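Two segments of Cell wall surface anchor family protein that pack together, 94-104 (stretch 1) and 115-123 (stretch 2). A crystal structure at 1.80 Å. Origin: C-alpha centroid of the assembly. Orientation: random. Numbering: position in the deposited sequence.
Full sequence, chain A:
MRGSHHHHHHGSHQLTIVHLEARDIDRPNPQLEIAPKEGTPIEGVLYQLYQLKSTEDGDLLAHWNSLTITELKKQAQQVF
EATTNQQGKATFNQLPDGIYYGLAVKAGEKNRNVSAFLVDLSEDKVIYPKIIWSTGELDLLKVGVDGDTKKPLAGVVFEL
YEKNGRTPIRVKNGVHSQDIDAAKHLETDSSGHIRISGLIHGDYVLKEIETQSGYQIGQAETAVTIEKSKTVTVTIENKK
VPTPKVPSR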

# COMPACT_ATOMS: atom_id res chain seq x y z
N GLN A 94 11.37 23.74 16.21
CA GLN A 94 10.67 24.43 17.30
C GLN A 94 9.23 23.97 17.53
O GLN A 94 8.31 24.79 17.68
CB GLN A 94 10.75 25.94 17.09
CG GLN A 94 12.19 26.38 16.90
CD GLN A 94 12.40 27.80 17.30
OE1 GLN A 94 12.61 28.66 16.44
NE2 GLN A 94 12.35 28.08 18.60
N LEU A 95 9.05 22.65 17.54
CA LEU A 95 7.75 22.09 17.89
C LEU A 95 7.52 22.28 19.39
O LEU A 95 8.44 22.05 20.18
CB LEU A 95 7.72 20.60 17.55
CG LEU A 95 7.18 20.17 16.18
CD1 LEU A 95 7.75 20.94 15.00
CD2 LEU A 95 7.41 18.66 16.03
N PRO A 96 6.30 22.72 19.77
CA PRO A 96 5.93 22.82 21.18
C PRO A 96 5.99 21.46 21.84
O PRO A 96 5.72 20.42 21.20
CB PRO A 96 4.49 23.31 21.14
CG PRO A 96 4.40 24.06 19.89
CD PRO A 96 5.21 23.24 18.92
N ASP A 97 6.37 21.49 23.10
CA ASP A 97 6.39 20.32 23.92
C ASP A 97 5.01 19.66 23.83
O ASP A 97 3.98 20.34 23.89
CB ASP A 97 6.76 20.75 25.35
CG ASP A 97 7.08 19.60 26.23
OD1 ASP A 97 6.12 18.90 26.61
OD2 ASP A 97 8.28 19.37 26.52
N GLY A 98 4.97 18.35 23.60
CA GLY A 98 3.69 17.68 23.36
C GLY A 98 3.82 16.26 22.87
O GLY A 98 4.93 15.73 22.78
N ILE A 99 2.69 15.64 22.56
CA ILE A 99 2.64 14.29 21.98
C ILE A 99 2.21 14.46 20.54
O ILE A 99 1.24 15.15 20.27
CB ILE A 99 1.64 13.33 22.72
CG1 ILE A 99 1.92 13.24 24.25
CG2 ILE A 99 1.63 11.93 22.08
CD1 ILE A 99 3.34 13.02 24.59
N TYR A 100 2.93 13.84 19.61
CA TYR A 100 2.65 13.97 18.19
C TYR A 100 2.48 12.60 17.55
O TYR A 100 3.21 11.66 17.85
CB TYR A 100 3.80 14.67 17.46
CG TYR A 100 3.97 16.11 17.89
CD1 TYR A 100 4.63 16.42 19.10
CD2 TYR A 100 3.45 17.15 17.11
CE1 TYR A 100 4.78 17.78 19.50
CE2 TYR A 100 3.58 18.49 17.51
CZ TYR A 100 4.24 18.79 18.70
OH TYR A 100 4.36 20.11 19.09
N TYR A 101 1.49 12.52 16.67
CA TYR A 101 1.30 11.37 15.82
C TYR A 101 1.86 11.73 14.46
O TYR A 101 1.43 12.71 13.85
CB TYR A 101 -0.19 11.08 15.69
CG TYR A 101 -0.55 9.96 14.74
CD1 TYR A 101 -0.34 8.62 15.09
CD2 TYR A 101 -1.14 10.24 13.51
CE1 TYR A 101 -0.70 7.59 14.22
CE2 TYR A 101 -1.50 9.22 12.63
CZ TYR A 101 -1.28 7.90 13.00
OH TYR A 101 -1.65 6.90 12.15
N GLY A 102 2.78 10.90 13.98
CA GLY A 102 3.45 11.12 12.70
C GLY A 102 3.17 10.01 11.71
O GLY A 102 3.07 8.85 12.09
N LEU A 103 3.04 10.37 10.44
CA LEU A 103 2.83 9.38 9.38
C LEU A 103 3.40 9.93 8.08
O LEU A 103 3.58 11.13 7.95
CB LEU A 103 1.33 9.08 9.20
CG LEU A 103 0.45 10.06 8.42
CD1 LEU A 103 -0.91 9.45 8.16
CD2 LEU A 103 0.29 11.35 9.19
N ALA A 104 3.69 9.04 7.14
CA ALA A 104 4.00 9.48 5.79
C ALA A 104 2.72 9.51 4.97
O ALA A 104 1.86 8.62 5.09
CB ALA A 104 5.03 8.56 5.13
N SER A 115 5.18 2.75 8.88
CA SER A 115 4.43 2.59 10.11
C SER A 115 4.32 3.94 10.79
O SER A 115 5.33 4.61 11.04
CB SER A 115 5.11 1.58 11.03
OG SER A 115 4.98 0.26 10.50
N ALA A 116 3.08 4.36 11.06
CA ALA A 116 2.84 5.59 11.80
C ALA A 116 3.31 5.42 13.26
O ALA A 116 3.43 4.29 13.76
CB ALA A 116 1.37 5.96 11.77
N PHE A 117 3.56 6.54 13.94
CA PHE A 117 4.19 6.46 15.26
C PHE A 117 3.71 7.60 16.15
O PHE A 117 3.23 8.63 15.67
CB PHE A 117 5.73 6.55 15.13
CG PHE A 117 6.19 7.67 14.27
CD1 PHE A 117 6.39 7.48 12.89
CD2 PHE A 117 6.37 8.95 14.80
CE1 PHE A 117 6.76 8.53 12.08
CE2 PHE A 117 6.76 10.00 14.00
CZ PHE A 117 6.96 9.80 12.64
N LEU A 118 3.89 7.42 17.45
CA LEU A 118 3.71 8.53 18.38
C LEU A 118 5.08 9.02 18.82
O LEU A 118 5.99 8.22 19.04
CB LEU A 118 2.87 8.11 19.58
CG LEU A 118 1.39 7.92 19.31
CD1 LEU A 118 0.74 7.26 20.52
CD2 LEU A 118 0.71 9.28 18.96
N VAL A 119 5.25 10.34 18.94
CA VAL A 119 6.49 10.90 19.52
C VAL A 119 6.12 11.61 20.83
O VAL A 119 5.28 12.51 20.83
CB VAL A 119 7.18 11.95 18.61
CG1 VAL A 119 8.62 12.22 19.13
CG2 VAL A 119 7.21 11.53 17.14
N ASP A 120 6.76 11.21 21.93
CA ASP A 120 6.63 11.89 23.21
C ASP A 120 7.70 13.00 23.20
O ASP A 120 8.84 12.80 23.66
CB ASP A 120 6.88 10.85 24.31
CG ASP A 120 6.68 11.37 25.72
OD1 ASP A 120 6.30 12.54 25.94
OD2 ASP A 120 6.92 10.55 26.64
N LEU A 121 7.34 14.16 22.64
CA LEU A 121 8.30 15.24 22.38
C LEU A 121 8.51 16.13 23.61
O LEU A 121 7.94 17.23 23.73
CB LEU A 121 7.92 16.07 21.13
CG LEU A 121 9.05 16.94 20.59
CD1 LEU A 121 10.13 16.07 19.88
CD2 LEU A 121 8.44 18.03 19.65
N SER A 122 9.33 15.60 24.52
CA SER A 122 9.72 16.27 25.75
C SER A 122 11.18 16.78 25.71
O SER A 122 11.66 17.40 26.68
CB SER A 122 9.61 15.25 26.87
OG SER A 122 10.48 14.16 26.62
N GLU A 123 11.86 16.50 24.60
CA GLU A 123 13.27 16.81 24.35
C GLU A 123 13.47 16.69 22.83
O GLU A 123 12.58 16.18 22.15
CB GLU A 123 14.18 15.79 25.06
CG GLU A 123 13.85 14.31 24.74
CD GLU A 123 14.79 13.32 25.42
OE1 GLU A 123 15.44 13.71 26.40
OE2 GLU A 123 14.87 12.15 24.96
O HOH W 1 9.68 18.55 28.35
O HOH W 2 5.87 15.05 25.52

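Strands 98-104 and 117-121 run antiparallel, their directions 154° apart, and are joined by six backbone hydrogen bonds in three reciprocal pairs. Gly98 N donates to Leu121 O (3.2 Å) and Leu121 N to Gly98 O (2.9 Å), the latter more bent at 135°. Tyr100 N reaches Val119 O (3.0 Å), and Val119 N returns to Tyr100 O at 2.7 Å, the shortest of the six. Gly102 N to Phe117 O (2.9 Å) and Phe117 N to Gly102 O (3.0 Å) complete the ladder. Several of these carbonyls also receive CA-H contacts, as from Leu118 CA to Tyr100 O (3.2 Å). Water extends the bonding at the Gly98 end: water 2 donates to Gly98 O (3.0 Å) and Asp120 OD1 (2.6 Å), while water 1 links Asp97 OD2 (2.4 Å) to Ser122 O (2.8 Å). Tyr100 OH is satisfied within its own stretch, donating to Pro96 O at 2.5 Å; Tyr101 OH bonds elsewhere in the structure. On the face bearing Tyr100, Val119 and Leu121, Leu121 CD2 packs against Leu95 CB (3.4 Å) and Tyr100 CE1 (3.7 Å). Gly102, lacking a side chain, lets the Phe117 ring lie over its CA; a CB there would clash with Phe117 CE2. On the other face, Leu118 CD2 meets Tyr101 CB (3.8 Å) and Ile99 CG2 (4.2 Å).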